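Local structure of YARHG domain-containing protein (Legionella pneumophila subsp. pneumophila, 4G2A) at residues E26-S31 and Y159-G164; G42-N47 and L177-N182; L187-D192 and L198-S203; Y216-R221 and L229-F234. The protein is of unknown function but, with a DUF4424 region and a YARHG domain, is putatively a nutrient-binding protein. All blocks are in the same frame, centred on the assembly; numbering follows the deposited sequence.

Interaction 1: E26-S31 and Y159-G164; sequences ELIRIS and YVLKTG. With SO4 (sulfate ion), chain D; SO4 (sulfate ion), chain E.
Ile28 meets the Tyr159 ring from the opposite direction and holds it with two branches. Its CG2 stands over one face, 4.0 Å from the ring centroid and 22° off the ring normal, which satisfies a CH-pi contact displaced toward the rim. The other branch runs past the hydroxyl end, where Ile28 CD1 lies 3.7 Å from Tyr159 CE1. With CG1 beside the backbone N (chi1 -61°) and CG2 anti to it, both branches engage the same ring. Ile30 CD1 reaches Tyr159 CD2 at 4.0 Å, and Leu161 adds a looser touch on Ile28 CD1. The pairing is between layers of a beta-rich fold: the closest CA atoms, those of Ile30 and Tyr159, are 9.2 Å apart, too far for neighbouring strands, and the tyrosine packs on Leu12, Cys48 and Phe50. The opposite side of 26-31 is more open: Leu27 and Arg29 are exposed. The extended Arg29 side chain presents the edge of its guanidinium to two sulfate ions, probably from the crystallisation liquor: NH1 donates to O3 of the chain D sulfate at 2.7 Å, NH2 to O2 of that ion, and NE to O3 of the chain E sulfate at 3.2 Å, the last nearly straight at 172°.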
# COMPACT_ATOMS: atom_id res chain seq x y z
N GLU A 26 18.98 -0.27 4.99
CA GLU A 26 17.58 -0.18 5.42
C GLU A 26 16.94 -1.55 5.31
O GLU A 26 17.33 -2.36 4.46
CB GLU A 26 16.76 0.85 4.60
CG GLU A 26 17.38 2.22 4.36
CD GLU A 26 18.49 2.22 3.33
OE1 GLU A 26 18.31 1.60 2.25
OE2 GLU A 26 19.58 2.75 3.62
N LEU A 27 15.98 -1.83 6.17
CA LEU A 27 15.21 -3.06 6.21
C LEU A 27 13.79 -2.62 6.44
O LEU A 27 13.44 -2.24 7.55
CB LEU A 27 15.77 -3.99 7.31
CG LEU A 27 15.13 -5.36 7.49
CD1 LEU A 27 15.39 -6.27 6.28
CD2 LEU A 27 15.68 -6.04 8.74
N ILE A 28 13.00 -2.52 5.35
CA ILE A 28 11.66 -1.97 5.41
C ILE A 28 10.60 -3.05 5.12
O ILE A 28 10.51 -3.59 4.01
CB ILE A 28 11.58 -0.74 4.45
CG1 ILE A 28 12.60 0.35 4.91
CG2 ILE A 28 10.15 -0.17 4.37
CD1 ILE A 28 13.12 1.28 3.83
N ARG A 29 9.82 -3.36 6.14
CA ARG A 29 8.78 -4.39 6.08
C ARG A 29 7.44 -3.71 6.19
O ARG A 29 7.21 -2.99 7.14
CB ARG A 29 9.00 -5.41 7.21
CG ARG A 29 8.32 -6.74 6.95
CD ARG A 29 8.56 -7.67 8.10
NE ARG A 29 7.82 -8.92 7.98
CZ ARG A 29 6.60 -9.10 8.47
NH1 ARG A 29 5.99 -8.12 9.12
NH2 ARG A 29 5.98 -10.25 8.30
N ILE A 30 6.59 -3.88 5.17
CA ILE A 30 5.26 -3.24 5.09
C ILE A 30 4.26 -4.39 5.02
O ILE A 30 4.26 -5.18 4.06
CB ILE A 30 5.17 -2.25 3.89
CG1 ILE A 30 6.35 -1.24 3.88
CG2 ILE A 30 3.82 -1.53 3.89
CD1 ILE A 30 6.39 -0.22 2.70
N SER A 31 3.49 -4.55 6.11
CA SER A 31 2.57 -5.69 6.26
C SER A 31 1.11 -5.27 6.32
O SER A 31 0.75 -4.41 7.12
CB SER A 31 2.94 -6.47 7.52
OG SER A 31 2.14 -7.64 7.54
N TYR A 159 6.12 4.31 -0.21
CA TYR A 159 7.23 4.62 0.68
C TYR A 159 8.17 5.60 -0.02
O TYR A 159 8.65 5.28 -1.11
CB TYR A 159 7.97 3.35 1.10
CG TYR A 159 8.83 3.52 2.33
CD1 TYR A 159 10.12 4.02 2.25
CD2 TYR A 159 8.32 3.22 3.60
CE1 TYR A 159 10.90 4.21 3.38
CE2 TYR A 159 9.11 3.38 4.74
CZ TYR A 159 10.40 3.86 4.62
OH TYR A 159 11.19 4.02 5.74
N VAL A 160 8.40 6.80 0.58
CA VAL A 160 9.28 7.83 0.01
C VAL A 160 10.76 7.45 0.26
O VAL A 160 11.19 7.34 1.41
CB VAL A 160 8.95 9.25 0.51
CG1 VAL A 160 9.94 10.28 -0.05
CG2 VAL A 160 7.50 9.63 0.15
N LEU A 161 11.51 7.27 -0.84
CA LEU A 161 12.90 6.87 -0.88
C LEU A 161 13.80 7.92 -1.53
O LEU A 161 15.00 7.91 -1.25
CB LEU A 161 13.03 5.54 -1.65
CG LEU A 161 12.46 4.28 -0.96
CD1 LEU A 161 12.34 3.10 -1.94
CD2 LEU A 161 13.28 3.87 0.24
N LYS A 162 13.25 8.81 -2.39
CA LYS A 162 14.01 9.83 -3.12
C LYS A 162 14.74 10.83 -2.18
O LYS A 162 15.75 11.42 -2.57
CB LYS A 162 13.10 10.62 -4.08
CG LYS A 162 12.67 9.83 -5.32
CD LYS A 162 12.09 10.76 -6.40
CE LYS A 162 11.16 10.04 -7.36
NZ LYS A 162 10.54 10.97 -8.37
N THR A 163 14.19 11.01 -0.98
CA THR A 163 14.67 11.91 0.07
C THR A 163 15.98 11.40 0.64
O THR A 163 16.71 12.18 1.25
CB THR A 163 13.61 12.09 1.15
OG1 THR A 163 13.15 10.80 1.59
CG2 THR A 163 12.44 12.94 0.68
N GLY A 164 16.32 10.14 0.36
CA GLY A 164 17.60 9.55 0.74
C GLY A 164 18.79 10.34 0.22
O GLY A 164 19.89 10.24 0.77
S SO4 D . 2.91 -10.18 9.85
O1 SO4 D . 1.47 -9.97 9.96
O2 SO4 D . 3.28 -10.57 8.48
O3 SO4 D . 3.62 -8.96 10.22
O4 SO4 D . 3.29 -11.24 10.80
S SO4 E . 8.71 -12.87 6.28
O1 SO4 E . 7.48 -13.16 7.02
O2 SO4 E . 8.45 -12.90 4.84
O3 SO4 E . 9.21 -11.54 6.68
O4 SO4 E . 9.73 -13.88 6.59

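Interaction 2: G42-N47 and L177-N182; sequences GSWHYN and LEVIPN
Trp44 lays the far corner of its six-membered ring against Val179 and Pro181. This is packing within a beta-rich domain, and it bridges strand 21-33, which pairs antiparallel with 43-54 and parallel with 174-180; the nearest CA atoms, those of Trp44 and Pro181, are 8.2 Å apart. Of 42-47, only the indole touches 177-182. Its CZ3 lies 3.8 Å from Val179 CG1, the two side chains cross at about a right angle, and the same methyl is 3.9 Å from Trp44 CH2. A chi1 of 174° sets Val179 CG1 anti to the backbone N and makes it the branch that meets the indole. On the tryptophan, CG beside the backbone N (chi1 -67°) carries the benzo end over to 177-182, although the CB bond itself is not aimed at it. Leu35 touches both Trp44 and Pro181, while Thr145 and Ala147 of strand 136-150 add further cover to the indole. At the proline, just past the end of the strand, Trp44 CH2 approaches the backbone CA of Pro181 to 3.8 Å and its CB to 4.1 Å; beside them, the carbonyl oxygen Ile180 O stands 3.9 Å from Trp44 CZ3.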
# COMPACT_ATOMS: atom_id res chain seq x y z
N GLY A 42 -8.78 -1.43 5.94
CA GLY A 42 -7.45 -2.01 5.78
C GLY A 42 -6.36 -1.11 6.33
O GLY A 42 -6.53 0.11 6.46
N SER A 43 -5.24 -1.73 6.67
CA SER A 43 -4.10 -1.02 7.22
C SER A 43 -2.79 -1.65 6.75
O SER A 43 -2.77 -2.79 6.30
CB SER A 43 -4.15 -1.00 8.75
OG SER A 43 -4.39 -2.29 9.29
N TRP A 44 -1.72 -0.85 6.82
CA TRP A 44 -0.35 -1.25 6.57
C TRP A 44 0.47 -0.96 7.82
O TRP A 44 0.36 0.13 8.40
CB TRP A 44 0.25 -0.53 5.35
CG TRP A 44 -0.39 -0.90 4.05
CD1 TRP A 44 -1.29 -0.17 3.34
CD2 TRP A 44 -0.15 -2.10 3.29
NE1 TRP A 44 -1.66 -0.84 2.21
CE2 TRP A 44 -0.96 -2.03 2.14
CE3 TRP A 44 0.70 -3.21 3.45
CZ2 TRP A 44 -0.94 -3.01 1.15
CZ3 TRP A 44 0.68 -4.21 2.49
CH2 TRP A 44 -0.11 -4.10 1.34
N HIS A 45 1.26 -1.95 8.25
CA HIS A 45 2.15 -1.86 9.41
C HIS A 45 3.59 -1.86 8.92
O HIS A 45 4.03 -2.79 8.26
CB HIS A 45 1.88 -3.02 10.39
CG HIS A 45 2.69 -2.96 11.64
ND1 HIS A 45 3.03 -4.11 12.33
CD2 HIS A 45 3.23 -1.89 12.29
CE1 HIS A 45 3.74 -3.70 13.37
NE2 HIS A 45 3.88 -2.38 13.38
N TYR A 46 4.30 -0.78 9.23
CA TYR A 46 5.68 -0.56 8.81
C TYR A 46 6.65 -0.81 9.94
O TYR A 46 6.54 -0.19 11.00
CB TYR A 46 5.86 0.90 8.33
CG TYR A 46 4.98 1.32 7.17
CD1 TYR A 46 3.62 1.56 7.36
CD2 TYR A 46 5.53 1.64 5.94
CE1 TYR A 46 2.81 1.99 6.31
CE2 TYR A 46 4.73 2.09 4.88
CZ TYR A 46 3.37 2.26 5.07
OH TYR A 46 2.60 2.69 4.02
N ASN A 47 7.61 -1.74 9.72
CA ASN A 47 8.72 -1.97 10.65
C ASN A 47 9.97 -1.63 9.85
O ASN A 47 10.29 -2.33 8.88
CB ASN A 47 8.73 -3.37 11.21
CG ASN A 47 7.58 -3.67 12.13
OD1 ASN A 47 6.56 -4.22 11.71
ND2 ASN A 47 7.77 -3.45 13.41
N LEU A 177 13.46 -4.01 0.87
CA LEU A 177 12.05 -3.63 0.95
C LEU A 177 11.16 -4.84 0.77
O LEU A 177 11.34 -5.63 -0.16
CB LEU A 177 11.69 -2.56 -0.10
CG LEU A 177 12.58 -1.31 -0.14
CD1 LEU A 177 13.00 -0.99 -1.57
CD2 LEU A 177 11.88 -0.12 0.50
N GLU A 178 10.16 -4.97 1.65
CA GLU A 178 9.25 -6.10 1.56
C GLU A 178 7.81 -5.66 1.80
O GLU A 178 7.51 -5.09 2.85
CB GLU A 178 9.69 -7.19 2.56
CG GLU A 178 9.06 -8.56 2.35
CD GLU A 178 9.47 -9.61 3.37
OE1 GLU A 178 9.60 -9.27 4.57
OE2 GLU A 178 9.65 -10.78 2.97
N VAL A 179 6.92 -5.92 0.80
CA VAL A 179 5.48 -5.65 0.91
C VAL A 179 4.75 -7.00 1.02
O VAL A 179 4.97 -7.90 0.19
CB VAL A 179 4.94 -4.77 -0.23
CG1 VAL A 179 3.41 -4.65 -0.14
CG2 VAL A 179 5.60 -3.39 -0.19
N ILE A 180 3.98 -7.18 2.10
CA ILE A 180 3.27 -8.42 2.48
C ILE A 180 1.80 -8.10 2.71
O ILE A 180 1.40 -7.79 3.83
CB ILE A 180 3.90 -9.10 3.74
CG1 ILE A 180 5.43 -9.15 3.65
CG2 ILE A 180 3.31 -10.51 4.02
CD1 ILE A 180 6.11 -9.05 4.97
N PRO A 181 0.96 -8.22 1.66
CA PRO A 181 -0.47 -7.87 1.81
C PRO A 181 -1.25 -8.75 2.79
O PRO A 181 -2.23 -8.28 3.37
CB PRO A 181 -1.01 -8.00 0.39
CG PRO A 181 0.18 -7.85 -0.50
CD PRO A 181 1.28 -8.53 0.25
N ASN A 182 -0.85 -10.04 2.94
CA ASN A 182 -1.51 -11.02 3.81
C ASN A 182 -2.91 -11.40 3.30
O ASN A 182 -3.73 -11.95 4.06
CB ASN A 182 -1.55 -10.53 5.26
CG ASN A 182 -0.20 -10.60 5.91
OD1 ASN A 182 0.47 -11.62 5.88
ND2 ASN A 182 0.23 -9.52 6.50

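Interaction 3: L187-D192 and L198-S203; sequences LCSEID and LNPTPS
Ser189 and Leu198 bring the two backbones closest, with their CA atoms 5.3 Å apart. Residues 188-190 have helical torsions without regular helical bonding, whereas 198-203 has no regular structure and includes a cis peptide bond before Pro202. The turn is tied within itself: Cys188 O accepts from both Ile191 N and Asp192 N, while Glu190 OE1 accepts a hydrogen bond from Leu187 N at 2.9 Å through its anti lone pair, nearly straight at 171°, and also forms a salt bridge with Arg214. Between the segments, water 1 accepts from Ser189 N at 3.1 Å and lies 2.7 Å from Leu198 O, to which it may donate. Apart from Leu187, which ends strand 185-187, both segments belong to the connection to strand 206-208, and a disulfide from Cys188 to Cys232 staples this connection to strand 229-235. Leu198 packs on both of these cysteines and spreads its two methyls, CD2 against Cys188 CB and CD1 3.5 Å from Asp192 O. Leu187 crosses the proline ring at about a right angle, its CD1 3.8 Å from Pro200 CG. Placed between the backbone N and the carbonyl carbon (chi1 66°), Ser189 OG comes to 3.9 Å from Pro200 CD, while the serine's CB faces Asn199 OD1 at 3.5 Å. The Asp192 carboxylate, poorly ordered, turns to partners elsewhere, a hydrogen bond with Tyr154 OH and a salt bridge with Lys243.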
# COMPACT_ATOMS: atom_id res chain seq x y z
N LEU A 187 -0.66 -7.49 -9.28
CA LEU A 187 -0.27 -6.12 -9.60
C LEU A 187 -1.33 -5.56 -10.53
O LEU A 187 -1.85 -6.32 -11.36
CB LEU A 187 1.10 -6.06 -10.30
CG LEU A 187 2.29 -6.61 -9.59
CD1 LEU A 187 3.50 -6.63 -10.51
CD2 LEU A 187 2.58 -5.84 -8.34
N CYS A 188 -1.61 -4.25 -10.47
CA CYS A 188 -2.56 -3.66 -11.40
C CYS A 188 -1.96 -3.64 -12.81
O CYS A 188 -2.70 -3.65 -13.78
CB CYS A 188 -2.98 -2.26 -10.95
SG CYS A 188 -3.61 -2.20 -9.25
N SER A 189 -0.62 -3.68 -12.92
CA SER A 189 0.13 -3.78 -14.18
C SER A 189 0.03 -5.22 -14.78
O SER A 189 0.37 -5.42 -15.95
CB SER A 189 1.59 -3.37 -13.99
OG SER A 189 2.33 -4.23 -13.14
N GLU A 190 -0.44 -6.22 -13.97
CA GLU A 190 -0.66 -7.61 -14.43
C GLU A 190 -2.14 -7.79 -14.94
O GLU A 190 -2.44 -8.79 -15.59
CB GLU A 190 -0.36 -8.63 -13.31
CG GLU A 190 1.11 -8.77 -12.92
CD GLU A 190 1.39 -9.76 -11.80
OE1 GLU A 190 0.82 -9.60 -10.70
OE2 GLU A 190 2.21 -10.68 -12.02
N ILE A 191 -3.03 -6.82 -14.64
CA ILE A 191 -4.45 -6.85 -15.03
C ILE A 191 -4.73 -5.69 -16.02
O ILE A 191 -5.26 -5.94 -17.10
CB ILE A 191 -5.35 -6.85 -13.76
CG1 ILE A 191 -5.27 -8.27 -13.10
CG2 ILE A 191 -6.82 -6.45 -14.10
CD1 ILE A 191 -5.85 -8.45 -11.80
N ASP A 192 -4.38 -4.43 -15.65
CA ASP A 192 -4.47 -3.23 -16.49
C ASP A 192 -3.06 -3.00 -17.06
O ASP A 192 -2.32 -2.12 -16.61
CB ASP A 192 -5.00 -2.03 -15.67
CG ASP A 192 -6.39 -2.22 -15.07
OD1 ASP A 192 -7.03 -3.24 -15.39
OD2 ASP A 192 -6.84 -1.34 -14.30
N LEU A 198 1.51 2.33 -13.44
CA LEU A 198 1.08 1.17 -12.68
C LEU A 198 2.24 0.20 -12.47
O LEU A 198 2.13 -0.68 -11.63
CB LEU A 198 -0.08 0.46 -13.40
CG LEU A 198 -1.38 1.23 -13.49
CD1 LEU A 198 -2.39 0.46 -14.30
CD2 LEU A 198 -1.95 1.51 -12.12
N ASN A 199 3.36 0.36 -13.21
CA ASN A 199 4.53 -0.50 -13.03
C ASN A 199 5.17 -0.26 -11.69
O ASN A 199 5.29 0.90 -11.29
CB ASN A 199 5.55 -0.30 -14.13
CG ASN A 199 5.13 -0.84 -15.44
OD1 ASN A 199 4.28 -1.75 -15.53
ND2 ASN A 199 5.75 -0.34 -16.50
N PRO A 200 5.56 -1.32 -10.96
CA PRO A 200 6.14 -1.10 -9.62
C PRO A 200 7.50 -0.41 -9.68
O PRO A 200 8.30 -0.68 -10.57
CB PRO A 200 6.26 -2.50 -9.04
CG PRO A 200 5.37 -3.37 -9.91
CD PRO A 200 5.43 -2.76 -11.26
N THR A 201 7.73 0.50 -8.76
CA THR A 201 9.01 1.20 -8.65
C THR A 201 9.54 1.00 -7.21
O THR A 201 8.72 0.84 -6.31
CB THR A 201 8.94 2.69 -9.06
OG1 THR A 201 8.29 3.44 -8.05
CG2 THR A 201 8.30 2.91 -10.42
N PRO A 202 10.86 0.98 -6.94
CA PRO A 202 12.00 1.11 -7.88
C PRO A 202 12.17 -0.16 -8.71
O PRO A 202 11.35 -1.07 -8.60
CB PRO A 202 13.18 1.34 -6.94
CG PRO A 202 12.80 0.65 -5.65
CD PRO A 202 11.33 0.81 -5.54
N SER A 203 13.22 -0.22 -9.56
CA SER A 203 13.49 -1.45 -10.34
C SER A 203 13.96 -2.58 -9.40
O SER A 203 14.42 -2.32 -8.29
CB SER A 203 14.58 -1.20 -11.39
OG SER A 203 14.31 -0.09 -12.23
O HOH W 1 0.79 -2.61 -10.37

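Interaction 4: Y216-R221 and L229-F234; sequences YIWDLR and LSLCLF
Tyr216 and Trp218 face Leu229, Leu231 and Leu233 across two strands that run nearly antiparallel, with N-to-C directions at 162° and axes 10.7 Å apart at closest approach, a separation that identifies packed layers and not hydrogen-bonded neighbours. Strand 215-220 pairs instead with 174-180, and strand 229-235 with 155-160, so the contact joins two layers of the beta-rich fold. Leu229 CD1 stands over one face of the indole, 3.3 Å from Trp218 CH2, and the two side chains cross at about a right angle. Leu231 comes to the same ring at its edge, CD2 lying 4.0 Å from Trp218 CH2. That one methyl also reaches the root of the tyrosine, at 3.9 Å from Tyr216 CB, and so touches both aromatics; CG of Leu231 is anti to its backbone N (chi1 -174°), which extends the branch toward them. Leu233 takes the far end of Tyr216, sliding past it in the opposite direction with Leu233 CD2 3.6 Å from Tyr216 CE2. The polar ends of both aromatics are satisfied outside the contact: Trp218 NE1 donates to Pro202 O, and Tyr216 OH bonds with Thr185 and Arg214. Each ring thus keeps its heteroatom bonded while committing its carbon surface to leucine methyls, which implies that the layers are held here by apolar packing and that the outside bonds probably help fix the ring orientations.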
# COMPACT_ATOMS: atom_id res chain seq x y z
N TYR A 216 6.08 -9.13 -2.22
CA TYR A 216 6.79 -8.31 -3.21
C TYR A 216 8.07 -7.83 -2.57
O TYR A 216 8.03 -7.10 -1.57
CB TYR A 216 5.89 -7.16 -3.68
CG TYR A 216 4.56 -7.65 -4.20
CD1 TYR A 216 4.43 -8.15 -5.50
CD2 TYR A 216 3.44 -7.72 -3.36
CE1 TYR A 216 3.22 -8.67 -5.96
CE2 TYR A 216 2.23 -8.25 -3.81
CZ TYR A 216 2.12 -8.70 -5.12
OH TYR A 216 0.92 -9.17 -5.58
N ILE A 217 9.22 -8.31 -3.09
CA ILE A 217 10.54 -8.06 -2.49
C ILE A 217 11.51 -7.35 -3.44
O ILE A 217 11.62 -7.67 -4.62
CB ILE A 217 11.15 -9.42 -1.99
CG1 ILE A 217 10.29 -10.05 -0.90
CG2 ILE A 217 12.58 -9.30 -1.49
CD1 ILE A 217 9.70 -11.31 -1.30
N TRP A 218 12.24 -6.40 -2.87
CA TRP A 218 13.37 -5.66 -3.44
C TRP A 218 14.58 -5.89 -2.54
O TRP A 218 14.42 -5.91 -1.32
CB TRP A 218 13.07 -4.15 -3.53
CG TRP A 218 12.00 -3.72 -4.47
CD1 TRP A 218 12.17 -3.05 -5.65
CD2 TRP A 218 10.58 -3.70 -4.21
NE1 TRP A 218 10.95 -2.72 -6.19
CE2 TRP A 218 9.95 -3.07 -5.31
CE3 TRP A 218 9.77 -4.18 -3.15
CZ2 TRP A 218 8.57 -2.89 -5.38
CZ3 TRP A 218 8.40 -4.02 -3.24
CH2 TRP A 218 7.81 -3.38 -4.34
N ASP A 219 15.77 -6.10 -3.13
CA ASP A 219 17.03 -6.28 -2.41
C ASP A 219 18.12 -5.62 -3.25
O ASP A 219 18.67 -6.22 -4.17
CB ASP A 219 17.31 -7.77 -2.15
CG ASP A 219 18.47 -8.04 -1.21
OD1 ASP A 219 19.25 -7.10 -0.92
OD2 ASP A 219 18.61 -9.21 -0.76
N LEU A 220 18.36 -4.33 -2.97
CA LEU A 220 19.24 -3.45 -3.75
C LEU A 220 20.48 -3.01 -2.96
O LEU A 220 20.38 -2.63 -1.80
CB LEU A 220 18.42 -2.22 -4.21
CG LEU A 220 16.93 -2.51 -4.58
CD1 LEU A 220 16.02 -1.33 -4.29
CD2 LEU A 220 16.79 -3.03 -6.01
N ARG A 221 21.65 -3.09 -3.60
CA ARG A 221 22.95 -2.75 -3.04
C ARG A 221 23.45 -1.53 -3.76
O ARG A 221 23.14 -1.38 -4.94
CB ARG A 221 23.94 -3.93 -3.14
CG ARG A 221 23.39 -5.26 -2.58
CD ARG A 221 24.48 -6.29 -2.32
NE ARG A 221 25.19 -6.04 -1.07
CZ ARG A 221 25.25 -6.89 -0.05
NH1 ARG A 221 24.65 -8.08 -0.13
NH2 ARG A 221 25.93 -6.58 1.05
N LEU A 229 9.08 3.97 -3.50
CA LEU A 229 8.36 2.72 -3.57
C LEU A 229 6.93 3.08 -3.99
O LEU A 229 6.27 3.91 -3.35
CB LEU A 229 8.39 1.90 -2.27
CG LEU A 229 7.34 0.78 -2.17
CD1 LEU A 229 7.63 -0.31 -3.14
CD2 LEU A 229 7.29 0.22 -0.81
N SER A 230 6.52 2.52 -5.11
CA SER A 230 5.19 2.71 -5.66
C SER A 230 4.69 1.36 -6.09
O SER A 230 5.21 0.77 -7.04
CB SER A 230 5.22 3.71 -6.82
OG SER A 230 3.91 3.92 -7.32
N LEU A 231 3.74 0.82 -5.34
CA LEU A 231 3.19 -0.49 -5.64
C LEU A 231 1.67 -0.42 -5.63
O LEU A 231 1.03 -0.13 -4.61
CB LEU A 231 3.74 -1.54 -4.66
CG LEU A 231 3.39 -3.01 -4.90
CD1 LEU A 231 3.99 -3.51 -6.21
CD2 LEU A 231 3.88 -3.86 -3.76
N CYS A 232 1.11 -0.66 -6.80
CA CYS A 232 -0.31 -0.68 -7.07
C CYS A 232 -0.81 -2.15 -7.13
O CYS A 232 -0.30 -2.95 -7.94
CB CYS A 232 -0.58 0.06 -8.37
SG CYS A 232 -2.33 0.35 -8.69
N LEU A 233 -1.76 -2.50 -6.26
CA LEU A 233 -2.27 -3.88 -6.13
C LEU A 233 -3.76 -4.02 -6.28
O LEU A 233 -4.52 -3.11 -5.93
CB LEU A 233 -1.92 -4.46 -4.75
CG LEU A 233 -0.45 -4.60 -4.36
CD1 LEU A 233 -0.34 -5.04 -2.90
CD2 LEU A 233 0.27 -5.56 -5.27
N PHE A 234 -4.19 -5.20 -6.73
CA PHE A 234 -5.59 -5.58 -6.77
C PHE A 234 -5.81 -6.59 -5.67
O PHE A 234 -5.05 -7.53 -5.56
CB PHE A 234 -6.03 -6.16 -8.14
CG PHE A 234 -6.61 -5.17 -9.13
CD1 PHE A 234 -7.76 -4.45 -8.83
CD2 PHE A 234 -6.03 -5.00 -10.38
CE1 PHE A 234 -8.28 -3.53 -9.74
CE2 PHE A 234 -6.56 -4.09 -11.29
CZ PHE A 234 -7.68 -3.36 -10.96

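Interactions 1, 2 and 4 form one continuous interior. Interaction 1 meets interaction 2 where Ser31 O lies 2.8 Å from His45 N, a probable hydrogen bond, and meets interaction 4 through Tyr159 O and Leu229 N, also 2.8 Å apart. Interactions 2 and 4 touch where Val179 CG1 lies 3.7 Å from Leu231 CD2. Interaction 3 lies away from interactions 1 and 2, its centre about 18 and 17 Å from theirs, but only about 9 Å from that of interaction 4, to which the Cys188-Cys232 disulfide ties it; there Leu187 CD2 is 3.5 Å from Leu231 CD1. The sulfates at Arg29 lie near Ile180 of interaction 2 and do not by themselves establish a functional pocket.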